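PDB 3APQ: DnaJ homolog subfamily C member 10 from Mus musculus, which acts as a disulfide reductase of the endoplasmic reticulum, helping proteins fold correctly and misfolded ones to be degraded, and is represented here by its J and first thioredoxin domains. Local coordinates for residues Asn3-Ser6 with Ser11-Ala14; Glu18-Phe23 with Thr101-Glu106; Arg50-Leu55 with Tyr88-Tyr93; Val152-Gly155 with Leu160-Met163. All coordinates share one frame; numbering follows the deposited sequence.

Contact 1: Asn3-Ser6 with Ser11-Ala14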
loop_
_atom_site.group_PDB
_atom_site.type_symbol
_atom_site.label_atom_id
_atom_site.label_comp_id
_atom_site.label_asym_id
_atom_site.label_seq_id
_atom_site.Cartn_x
_atom_site.Cartn_y
_atom_site.Cartn_z
ATOM N N ASN A 3 -9.375 11.470 -19.672
ATOM C CA ASN A 3 -8.126 11.633 -18.952
ATOM C C ASN A 3 -8.009 10.455 -18.015
ATOM O O ASN A 3 -8.958 9.658 -17.901
ATOM C CB ASN A 3 -8.119 12.975 -18.170
ATOM C CG ASN A 3 -9.273 13.095 -17.183
ATOM O OD1 ASN A 3 -9.355 12.356 -16.206
ATOM N ND2 ASN A 3 -10.157 14.063 -17.432
ATOM N N PHE A 4 -6.872 10.322 -17.325
ATOM C CA PHE A 4 -6.661 9.125 -16.526
ATOM C C PHE A 4 -7.663 8.944 -15.407
ATOM O O PHE A 4 -7.980 7.807 -15.025
ATOM C CB PHE A 4 -5.222 9.072 -15.955
ATOM C CG PHE A 4 -4.155 8.829 -16.978
ATOM C CD1 PHE A 4 -4.451 8.245 -18.225
ATOM C CD2 PHE A 4 -2.825 9.144 -16.670
ATOM C CE1 PHE A 4 -3.464 8.013 -19.154
ATOM C CE2 PHE A 4 -1.821 8.911 -17.582
ATOM C CZ PHE A 4 -2.148 8.341 -18.849
ATOM N N TYR A 5 -8.075 10.072 -14.826
ATOM C CA TYR A 5 -9.059 10.089 -13.752
ATOM C C TYR A 5 -10.418 9.571 -14.217
ATOM O O TYR A 5 -10.976 8.656 -13.624
ATOM C CB TYR A 5 -9.168 11.531 -13.243
ATOM C CG TYR A 5 -7.896 11.966 -12.560
ATOM C CD1 TYR A 5 -7.530 11.398 -11.360
ATOM C CD2 TYR A 5 -7.076 12.928 -13.121
ATOM C CE1 TYR A 5 -6.344 11.787 -10.710
ATOM C CE2 TYR A 5 -5.890 13.336 -12.513
ATOM C CZ TYR A 5 -5.544 12.765 -11.300
ATOM O OH TYR A 5 -4.390 13.145 -10.679
ATOM N N SER A 6 -10.949 10.167 -15.287
ATOM C CA SER A 6 -12.249 9.735 -15.784
ATOM C C SER A 6 -12.186 8.313 -16.337
ATOM O O SER A 6 -13.166 7.572 -16.222
ATOM C CB SER A 6 -12.817 10.758 -16.768
ATOM O OG SER A 6 -12.000 10.868 -17.921
ATOM N N SER A 11 -12.260 11.056 -9.019
ATOM C CA SER A 11 -11.942 12.453 -9.056
ATOM C C SER A 11 -10.470 12.807 -9.218
ATOM O O SER A 11 -9.611 12.060 -8.777
ATOM C CB SER A 11 -12.342 13.060 -7.710
ATOM O OG SER A 11 -12.705 14.309 -8.024
ATOM N N LYS A 12 -10.165 14.015 -9.743
ATOM C CA LYS A 12 -8.764 14.459 -9.763
ATOM C C LYS A 12 -8.123 14.524 -8.358
ATOM O O LYS A 12 -6.897 14.381 -8.198
ATOM C CB LYS A 12 -8.639 15.785 -10.540
ATOM C CG LYS A 12 -7.219 16.338 -10.578
ATOM C CD LYS A 12 -7.086 17.309 -11.760
ATOM C CE LYS A 12 -5.807 18.116 -11.731
ATOM N NZ LYS A 12 -5.589 18.636 -13.170
ATOM N N THR A 13 -8.938 14.721 -7.319
ATOM C CA THR A 13 -8.394 14.772 -5.963
ATOM C C THR A 13 -8.396 13.416 -5.250
ATOM O O THR A 13 -8.213 13.400 -4.036
ATOM C CB THR A 13 -9.199 15.766 -5.096
ATOM O OG1 THR A 13 -10.592 15.391 -5.111
ATOM C CG2 THR A 13 -9.018 17.148 -5.639
ATOM N N ALA A 14 -8.662 12.309 -5.951
ATOM C CA ALA A 14 -8.736 11.002 -5.296
ATOM C C ALA A 14 -7.444 10.670 -4.589
ATOM O O ALA A 14 -6.398 11.061 -5.078
ATOM C CB ALA A 14 -9.063 9.857 -6.305
#
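At the start of the J domain, the short first helix, residues 4-8, packs its Tyr5 against the loop that leads into helix 16-30. The ring of Tyr5 lies flat against the backbone of Lys12. Lys12 CA sits 3.6 Å from the centroid of the Tyr5 ring and only 11° off its normal, a CH-pi contact over the face. The Lys12 side chain then leaves across the ring. CG is anti to the backbone N (chi1 178°), which keeps it above the same face, over the CE2 corner, with Lys12 CG 3.8 Å from Tyr5 CE2. The rest of the chain runs on extended, away from the helix. Ser11 O approaches Tyr5 CD1 at 3.4 Å. That same carbonyl closes a type I turn, accepting from Ala14 N. The phenol oxygen is held outside this pair, by Asp65 and Arg61 of helix 58-67. Arg61 also bonds to the carbonyls of Lys12 and Ala14, so one arginine ties ring and turn together. A capping box starts the helix. Asn3 N donates to Ser6 OG at 3.2 Å. In return Ser6 N donates to Asn3 OD1 at 2.9 Å, from above the plane of the amide carbonyl, 39° out of it.

Contact 2: Glu18-Phe23 with Thr101-Glu106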
loop_
_atom_site.group_PDB
_atom_site.type_symbol
_atom_site.label_atom_id
_atom_site.label_comp_id
_atom_site.label_asym_id
_atom_site.label_seq_id
_atom_site.Cartn_x
_atom_site.Cartn_y
_atom_site.Cartn_z
ATOM N N GLU A 18 -8.073 5.405 -3.101
ATOM C CA GLU A 18 -9.303 5.437 -3.966
ATOM C C GLU A 18 -9.022 4.980 -5.373
ATOM O O GLU A 18 -9.804 4.207 -6.007
ATOM C CB GLU A 18 -9.916 6.859 -3.987
ATOM C CG GLU A 18 -10.689 7.128 -2.731
ATOM C CD GLU A 18 -10.982 8.626 -2.474
ATOM O OE1 GLU A 18 -10.137 9.512 -2.717
ATOM O OE2 GLU A 18 -12.081 8.906 -1.962
ATOM N N ILE A 19 -7.903 5.467 -5.880
ATOM C CA ILE A 19 -7.407 5.056 -7.195
ATOM C C ILE A 19 -7.186 3.530 -7.280
ATOM O O ILE A 19 -7.613 2.895 -8.275
ATOM C CB ILE A 19 -6.153 5.854 -7.614
ATOM C CG1 ILE A 19 -6.522 7.353 -7.739
ATOM C CG2 ILE A 19 -5.473 5.238 -8.883
ATOM C CD1 ILE A 19 -5.325 8.340 -7.654
ATOM N N ARG A 20 -6.541 2.915 -6.280
ATOM C CA ARG A 20 -6.417 1.445 -6.310
ATOM C C ARG A 20 -7.730 0.760 -6.335
ATOM O O ARG A 20 -7.890 -0.224 -7.066
ATOM C CB ARG A 20 -5.654 0.886 -5.084
ATOM C CG ARG A 20 -4.171 1.235 -5.095
ATOM C CD ARG A 20 -3.381 0.464 -3.977
ATOM N NE ARG A 20 -3.775 0.931 -2.635
ATOM C CZ ARG A 20 -3.180 1.928 -1.990
ATOM N NH1 ARG A 20 -2.209 2.654 -2.589
ATOM N NH2 ARG A 20 -3.559 2.222 -0.747
ATOM N N GLN A 21 -8.653 1.214 -5.498
ATOM C CA GLN A 21 -9.943 0.560 -5.407
ATOM C C GLN A 21 -10.700 0.646 -6.749
ATOM O O GLN A 21 -11.345 -0.357 -7.185
ATOM C CB GLN A 21 -10.718 1.057 -4.209
ATOM C CG GLN A 21 -9.960 0.550 -2.891
ATOM C CD GLN A 21 -9.664 -0.996 -2.973
ATOM O OE1 GLN A 21 -10.616 -1.783 -3.072
ATOM N NE2 GLN A 21 -8.354 -1.412 -3.016
ATOM N N ALA A 22 -10.577 1.781 -7.433
ATOM C CA ALA A 22 -11.343 1.935 -8.658
ATOM C C ALA A 22 -10.737 1.034 -9.717
ATOM O O ALA A 22 -11.465 0.376 -10.446
ATOM C CB ALA A 22 -11.353 3.379 -9.138
ATOM N N PHE A 23 -9.417 1.085 -9.819
ATOM C CA PHE A 23 -8.638 0.203 -10.728
ATOM C C PHE A 23 -8.934 -1.278 -10.448
ATOM O O PHE A 23 -9.203 -2.047 -11.375
ATOM C CB PHE A 23 -7.129 0.554 -10.654
ATOM C CG PHE A 23 -6.228 -0.410 -11.377
ATOM C CD1 PHE A 23 -6.247 -0.513 -12.760
ATOM C CD2 PHE A 23 -5.412 -1.255 -10.651
ATOM C CE1 PHE A 23 -5.414 -1.465 -13.424
ATOM C CE2 PHE A 23 -4.564 -2.193 -11.291
ATOM C CZ PHE A 23 -4.577 -2.302 -12.681
ATOM N N THR A 101 -2.150 2.658 4.933
ATOM C CA THR A 101 -1.108 2.223 3.996
ATOM C C THR A 101 -0.357 3.461 3.557
ATOM O O THR A 101 -0.958 4.404 3.017
ATOM C CB THR A 101 -1.727 1.515 2.799
ATOM O OG1 THR A 101 -2.341 0.328 3.283
ATOM C CG2 THR A 101 -0.670 1.136 1.749
ATOM N N LEU A 102 0.939 3.471 3.851
ATOM C CA LEU A 102 1.746 4.699 3.747
ATOM C C LEU A 102 2.600 4.581 2.503
ATOM O O LEU A 102 3.293 3.573 2.321
ATOM C CB LEU A 102 2.691 4.820 4.951
ATOM C CG LEU A 102 1.961 4.986 6.295
ATOM C CD1 LEU A 102 2.934 4.548 7.453
ATOM C CD2 LEU A 102 1.512 6.472 6.423
ATOM N N GLU A 103 2.560 5.621 1.677
ATOM C CA GLU A 103 3.557 5.808 0.632
ATOM C C GLU A 103 4.713 6.667 1.154
ATOM O O GLU A 103 4.620 7.168 2.236
ATOM C CB GLU A 103 2.885 6.394 -0.614
ATOM C CG GLU A 103 2.024 5.272 -1.352
ATOM C CD GLU A 103 0.525 5.244 -0.893
ATOM O OE1 GLU A 103 0.016 6.331 -0.528
ATOM O OE2 GLU A 103 -0.174 4.185 -0.947
ATOM N N ARG A 104 5.790 6.871 0.380
ATOM C CA ARG A 104 6.999 7.561 0.915
ATOM C C ARG A 104 6.738 8.900 1.657
ATOM O O ARG A 104 7.204 9.081 2.794
ATOM C CB ARG A 104 8.036 7.745 -0.193
ATOM C CG ARG A 104 9.200 8.695 0.117
ATOM C CD ARG A 104 10.229 8.133 1.143
ATOM N NE ARG A 104 11.391 9.046 1.259
ATOM C CZ ARG A 104 12.472 9.062 0.453
ATOM N NH1 ARG A 104 12.590 8.195 -0.552
ATOM N NH2 ARG A 104 13.449 9.955 0.650
ATOM N N ARG A 105 5.978 9.828 1.057
ATOM C CA ARG A 105 5.803 11.170 1.705
ATOM C C ARG A 105 5.135 11.015 3.073
ATOM O O ARG A 105 5.565 11.579 4.092
ATOM C CB ARG A 105 4.951 12.063 0.807
ATOM C CG ARG A 105 4.748 13.480 1.317
ATOM C CD ARG A 105 4.225 14.394 0.174
ATOM N NE ARG A 105 5.272 14.589 -0.848
ATOM C CZ ARG A 105 6.329 15.416 -0.740
ATOM N NH1 ARG A 105 6.507 16.182 0.344
ATOM N NH2 ARG A 105 7.218 15.490 -1.731
ATOM N N GLU A 106 4.077 10.209 3.083
ATOM C CA GLU A 106 3.308 9.999 4.292
ATOM C C GLU A 106 4.106 9.185 5.308
ATOM O O GLU A 106 4.001 9.447 6.499
ATOM C CB GLU A 106 1.988 9.327 3.897
ATOM C CG GLU A 106 1.023 10.292 3.210
ATOM C CD GLU A 106 1.353 10.598 1.745
ATOM O OE1 GLU A 106 2.049 9.770 1.068
ATOM O OE2 GLU A 106 0.929 11.710 1.301
HETATM O O HOH W 1 -2.609 4.555 0.869
#
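Thr101 and Glu103, at the start of the thioredoxin-fold domain, meet Arg20 of J-domain helix 16-30, so this contact joins the two domains. Thr101 belongs to the edge strand 100-101. Its CG2 methyl lies 4.0 Å from Arg20 NH2, and its carbonyl O accepts from a water at 2.7 Å. The CB of Leu102 is directed away from helix 16-30, and its backbone pairs with Ala151 of strand 148-153. Glu103 stands at the N-cap position of helix 104-113. Its side chain bends at chi2 (93°) and comes at Arg20 from the opposite direction. Arg20 NH1 donates to Glu103 OE2 at 3.0 Å, a hydrogen bond within a salt bridge. OE2 is met on its syn side but 35° out of the carboxylate plane, which stands 49° from that of the guanidinium. Arg20 NE has another acid, Asp94, as its partner, so the buried guanidinium is shared between two carboxylates. A leucine in place of Arg20 would probably leave Glu103 and Asp94 without their common positive mate and weaken the tie between the domains. The water completes the bridge. It accepts from Arg20 NH2 at 3.0 Å, in the guanidinium plane, and donates to Glu103 OE2 at 3.1 Å.

Contact 3: Arg50-Leu55 with Tyr88-Tyr93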
loop_
_atom_site.group_PDB
_atom_site.type_symbol
_atom_site.label_atom_id
_atom_site.label_comp_id
_atom_site.label_asym_id
_atom_site.label_seq_id
_atom_site.Cartn_x
_atom_site.Cartn_y
_atom_site.Cartn_z
ATOM N N ARG A 50 -2.148 1.445 -17.789
ATOM C CA ARG A 50 -1.212 2.542 -18.048
ATOM C C ARG A 50 -1.601 3.762 -17.215
ATOM O O ARG A 50 -0.719 4.403 -16.590
ATOM C CB ARG A 50 -1.218 2.861 -19.561
ATOM C CG ARG A 50 -0.469 4.025 -20.004
ATOM C CD ARG A 50 -0.570 4.028 -21.581
ATOM N NE ARG A 50 0.142 5.157 -22.160
ATOM C CZ ARG A 50 -0.368 6.371 -22.305
ATOM N NH1 ARG A 50 -1.613 6.609 -21.929
ATOM N NH2 ARG A 50 0.374 7.356 -22.826
ATOM N N ALA A 51 -2.903 4.053 -17.199
ATOM C CA ALA A 51 -3.491 5.091 -16.293
ATOM C C ALA A 51 -3.124 4.862 -14.826
ATOM O O ALA A 51 -2.568 5.751 -14.157
ATOM C CB ALA A 51 -4.998 5.159 -16.457
ATOM N N TYR A 52 -3.467 3.682 -14.321
ATOM C CA TYR A 52 -3.136 3.312 -12.948
ATOM C C TYR A 52 -1.634 3.457 -12.665
ATOM O O TYR A 52 -1.235 3.973 -11.614
ATOM C CB TYR A 52 -3.653 1.893 -12.550
ATOM C CG TYR A 52 -3.136 1.523 -11.199
ATOM C CD1 TYR A 52 -3.573 2.228 -10.047
ATOM C CD2 TYR A 52 -2.161 0.506 -11.043
ATOM C CE1 TYR A 52 -3.031 1.932 -8.751
ATOM C CE2 TYR A 52 -1.646 0.189 -9.768
ATOM C CZ TYR A 52 -2.080 0.910 -8.642
ATOM O OH TYR A 52 -1.533 0.629 -7.417
ATOM N N GLU A 53 -0.771 2.998 -13.567
ATOM C CA GLU A 53 0.666 3.085 -13.250
ATOM C C GLU A 53 1.199 4.519 -13.171
ATOM O O GLU A 53 2.212 4.803 -12.509
ATOM C CB GLU A 53 1.512 2.196 -14.162
ATOM C CG GLU A 53 1.063 0.727 -14.043
ATOM C CD GLU A 53 2.106 -0.285 -14.405
ATOM O OE1 GLU A 53 2.852 -0.076 -15.399
ATOM O OE2 GLU A 53 2.165 -1.312 -13.678
ATOM N N VAL A 54 0.527 5.437 -13.844
ATOM C CA VAL A 54 0.969 6.823 -13.739
ATOM C C VAL A 54 0.403 7.443 -12.425
ATOM O O VAL A 54 1.142 8.039 -11.620
ATOM C CB VAL A 54 0.607 7.643 -14.990
ATOM C CG1 VAL A 54 0.689 9.185 -14.664
ATOM C CG2 VAL A 54 1.532 7.231 -16.168
ATOM N N LEU A 55 -0.869 7.223 -12.180
ATOM C CA LEU A 55 -1.541 7.873 -11.051
ATOM C C LEU A 55 -1.032 7.305 -9.733
ATOM O O LEU A 55 -0.989 8.018 -8.749
ATOM C CB LEU A 55 -3.046 7.736 -11.168
ATOM C CG LEU A 55 -3.725 8.439 -12.325
ATOM C CD1 LEU A 55 -5.246 8.196 -12.165
ATOM C CD2 LEU A 55 -3.356 9.938 -12.335
ATOM N N TYR A 88 -6.473 -10.971 -4.758
ATOM C CA TYR A 88 -6.032 -11.324 -3.424
ATOM C C TYR A 88 -4.731 -10.621 -2.982
ATOM O O TYR A 88 -4.431 -10.653 -1.794
ATOM C CB TYR A 88 -5.795 -12.824 -3.306
ATOM C CG TYR A 88 -7.061 -13.658 -3.444
ATOM C CD1 TYR A 88 -8.038 -13.661 -2.429
ATOM C CD2 TYR A 88 -7.285 -14.402 -4.574
ATOM C CE1 TYR A 88 -9.237 -14.456 -2.555
ATOM C CE2 TYR A 88 -8.484 -15.200 -4.734
ATOM C CZ TYR A 88 -9.443 -15.206 -3.706
ATOM O OH TYR A 88 -10.608 -15.960 -3.816
ATOM N N ASP A 89 -3.993 -10.001 -3.920
ATOM C CA ASP A 89 -2.621 -9.530 -3.579
ATOM C C ASP A 89 -2.378 -8.051 -3.896
ATOM O O ASP A 89 -1.231 -7.635 -4.101
ATOM C CB ASP A 89 -1.550 -10.381 -4.299
ATOM C CG ASP A 89 -0.201 -10.410 -3.526
ATOM O OD1 ASP A 89 -0.113 -10.016 -2.334
ATOM O OD2 ASP A 89 0.791 -10.805 -4.122
ATOM N N PHE A 90 -3.469 -7.296 -3.948
ATOM C CA PHE A 90 -3.448 -5.916 -4.428
ATOM C C PHE A 90 -4.213 -5.025 -3.438
ATOM O O PHE A 90 -5.338 -5.351 -3.072
ATOM C CB PHE A 90 -4.077 -5.857 -5.821
ATOM C CG PHE A 90 -4.025 -4.499 -6.405
ATOM C CD1 PHE A 90 -2.830 -3.995 -6.930
ATOM C CD2 PHE A 90 -5.150 -3.670 -6.356
ATOM C CE1 PHE A 90 -2.778 -2.703 -7.481
ATOM C CE2 PHE A 90 -5.122 -2.364 -6.885
ATOM C CZ PHE A 90 -3.927 -1.877 -7.461
ATOM N N GLY A 91 -3.593 -3.932 -2.993
ATOM C CA GLY A 91 -4.253 -3.016 -2.035
ATOM C C GLY A 91 -4.711 -3.748 -0.786
ATOM O O GLY A 91 -5.853 -3.598 -0.343
ATOM N N ILE A 92 -3.811 -4.574 -0.241
ATOM C CA ILE A 92 -4.137 -5.541 0.806
ATOM C C ILE A 92 -4.977 -4.975 1.936
ATOM O O ILE A 92 -5.887 -5.643 2.448
ATOM C CB ILE A 92 -2.751 -6.092 1.477
ATOM C CG1 ILE A 92 -2.042 -6.968 0.449
ATOM C CG2 ILE A 92 -2.965 -6.946 2.667
ATOM C CD1 ILE A 92 -3.069 -7.817 -0.393
ATOM N N TYR A 93 -4.602 -3.792 2.390
ATOM C CA TYR A 93 -5.257 -3.272 3.602
ATOM C C TYR A 93 -6.222 -2.163 3.337
ATOM O O TYR A 93 -6.586 -1.503 4.294
ATOM C CB TYR A 93 -4.205 -2.804 4.645
ATOM C CG TYR A 93 -3.385 -3.990 5.173
ATOM C CD1 TYR A 93 -3.990 -5.043 5.887
ATOM C CD2 TYR A 93 -2.005 -4.065 4.915
ATOM C CE1 TYR A 93 -3.233 -6.129 6.368
ATOM C CE2 TYR A 93 -1.267 -5.155 5.340
ATOM C CZ TYR A 93 -1.892 -6.171 6.081
ATOM O OH TYR A 93 -1.126 -7.218 6.496
#
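Tyr52 and Phe90 carry this contact between them. They form an offset edge-to-face aromatic pair between the J domain and the loop that runs on to the thioredoxin-fold domain. Phe90 offers its edge to the face of Tyr52. The ring centroids are 5.5 Å apart and the planes stand at 72°. The approach is off centre, at the phenol end. Phe90 CZ comes to 3.5 Å from Tyr52 CZ, which lies in the plane of the Phe90 ring. Phe90 CE1 is the second touching atom, 3.6 Å from Tyr52 OH. The two side chains reach for each other from opposite directions. In both, CG is anti to the backbone N, with chi1 173° in Tyr52 and -177° in Phe90. This lets the rings meet although the nearest CA atoms, those of Tyr52 and Phe90, remain 12.6 Å apart. Replacing Tyr52 by an alanine would probably open a gap beside the Phe90 edge and leave that ring freer to turn. Both rings are buried, and helix 16-30 supplies further neighbours. Phe23 stacks on Tyr52, while Arg20 touches both rings and Lys24 touches Phe90. Just before Phe90, Asp89 bonds to Gly125 N and His130 of the thioredoxin-fold domain. The pair thus sits between helix 41-55, helix 16-30 and the loop linking helix 83-88 to strand 100-101.

Contact 4: Val152-Gly155 with Leu160-Met163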
loop_
_atom_site.group_PDB
_atom_site.type_symbol
_atom_site.label_atom_id
_atom_site.label_comp_id
_atom_site.label_asym_id
_atom_site.label_seq_id
_atom_site.Cartn_x
_atom_site.Cartn_y
_atom_site.Cartn_z
ATOM N N VAL A 152 3.396 -0.778 4.728
ATOM C CA VAL A 152 4.134 -0.273 3.562
ATOM C C VAL A 152 4.271 -1.400 2.528
ATOM O O VAL A 152 4.763 -2.486 2.835
ATOM C CB VAL A 152 5.517 0.272 3.922
ATOM C CG1 VAL A 152 6.349 0.483 2.649
ATOM C CG2 VAL A 152 5.444 1.601 4.686
ATOM N N ASN A 153 3.827 -1.131 1.299
ATOM C CA ASN A 153 3.958 -2.080 0.218
ATOM C C ASN A 153 5.311 -1.835 -0.437
ATOM O O ASN A 153 5.484 -0.913 -1.285
ATOM C CB ASN A 153 2.823 -1.893 -0.801
ATOM C CG ASN A 153 2.932 -2.847 -1.989
ATOM O OD1 ASN A 153 3.836 -3.679 -2.065
ATOM N ND2 ASN A 153 2.005 -2.706 -2.944
ATOM N N CYS A 154 6.261 -2.679 -0.067
ATOM C CA CYS A 154 7.587 -2.636 -0.678
ATOM C C CYS A 154 7.597 -2.948 -2.158
ATOM O O CYS A 154 8.552 -2.558 -2.827
ATOM C CB CYS A 154 8.592 -3.528 0.037
ATOM S SG CYS A 154 8.741 -3.081 1.767
ATOM N N GLY A 155 6.570 -3.615 -2.678
ATOM C CA GLY A 155 6.481 -3.786 -4.148
ATOM C C GLY A 155 6.379 -2.487 -4.882
ATOM O O GLY A 155 6.941 -2.313 -5.987
ATOM N N LEU A 160 12.478 2.697 -0.581
ATOM C CA LEU A 160 11.998 3.036 0.754
ATOM C C LEU A 160 12.302 1.869 1.693
ATOM O O LEU A 160 12.966 2.051 2.712
ATOM C CB LEU A 160 10.490 3.363 0.723
ATOM C CG LEU A 160 9.822 3.649 2.093
ATOM C CD1 LEU A 160 10.532 4.770 2.900
ATOM C CD2 LEU A 160 8.341 3.948 1.855
ATOM N N CYS A 161 11.880 0.652 1.331
ATOM C CA CYS A 161 12.166 -0.517 2.169
ATOM C C CYS A 161 13.658 -0.705 2.377
ATOM O O CYS A 161 14.108 -0.955 3.512
ATOM C CB CYS A 161 11.456 -1.764 1.622
ATOM S SG CYS A 161 9.698 -1.303 1.709
ATOM N N ARG A 162 14.433 -0.535 1.314
ATOM C CA ARG A 162 15.879 -0.730 1.448
ATOM C C ARG A 162 16.446 0.290 2.419
ATOM O O ARG A 162 17.294 -0.036 3.268
ATOM C CB ARG A 162 16.608 -0.656 0.100
ATOM C CG ARG A 162 18.123 -0.756 0.266
ATOM C CD ARG A 162 18.781 -0.839 -1.110
ATOM N NE ARG A 162 18.389 -2.081 -1.754
ATOM C CZ ARG A 162 19.054 -3.226 -1.576
ATOM N NH1 ARG A 162 20.137 -3.236 -0.798
ATOM N NH2 ARG A 162 18.659 -4.345 -2.183
ATOM N N MET A 163 15.951 1.510 2.306
ATOM C CA MET A 163 16.444 2.618 3.122
ATOM C C MET A 163 16.237 2.297 4.603
ATOM O O MET A 163 17.087 2.617 5.447
ATOM C CB MET A 163 15.716 3.901 2.752
ATOM C CG MET A 163 16.170 4.503 1.428
ATOM S SD MET A 163 15.176 5.931 0.951
ATOM C CE MET A 163 14.300 6.313 2.469
#
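Cys154 and Cys161 are joined by a disulfide, with SG to SG at 2.0 Å. Cys154 follows strand 148-153, and Cys161 lies in helix 158-163. Both sulfurs take the same first torsion. Each SG is anti to its own carbonyl carbon, with chi1 -58° in Cys154 and -61° in Cys161. The torsion about the S-S bond is -85°, near the relaxed right-angled value. The bridge spans CA atoms of Cys154 and Cys161 that are 5.8 Å apart. Val152 packs alongside it. Its CG1 branch touches Cys161 SG at 3.9 Å and Leu160 CD2 at 4.1 Å. The Leu160 side chain crosses that branch at a slant, with its own CG anti to the backbone N. These four side chains are buried. Phe107 of helix 104-113 packs on Val152 and Leu160, and Phe121 of strand 117-122 on Val152 and Cys161. At the turn, Asn153 OD1 accepts a weak bond from Gly155 N at 2.8 Å. This disulfide is distinct from the redox-active pair Cys126 and Cys129, the CxxC motif. It pins a short helix to the end of an inner strand of the thioredoxin fold.

Contacts 1 and 4 are local, each closing a short loop within its own domain, the J domain and the thioredoxin domain. Contacts 2 and 3 are long-range and lie side by side, their centres about 8 Å apart. Contact 2 joins the domains directly, and contact 3 ties the J domain to the connecting loop. Chemistry follows place. Contact 4 is buried and covalent, contact 3 buried and aromatic. Contacts 1 and 2 are partly buried; in contact 1 a buried ring meets an exposed turn, while contact 2 relies on charge and a water. Helix 41-55 links contacts 1 and 3, since Phe4 packs on Ala51. Arg104 touches Leu160, bringing contact 2 against contact 4.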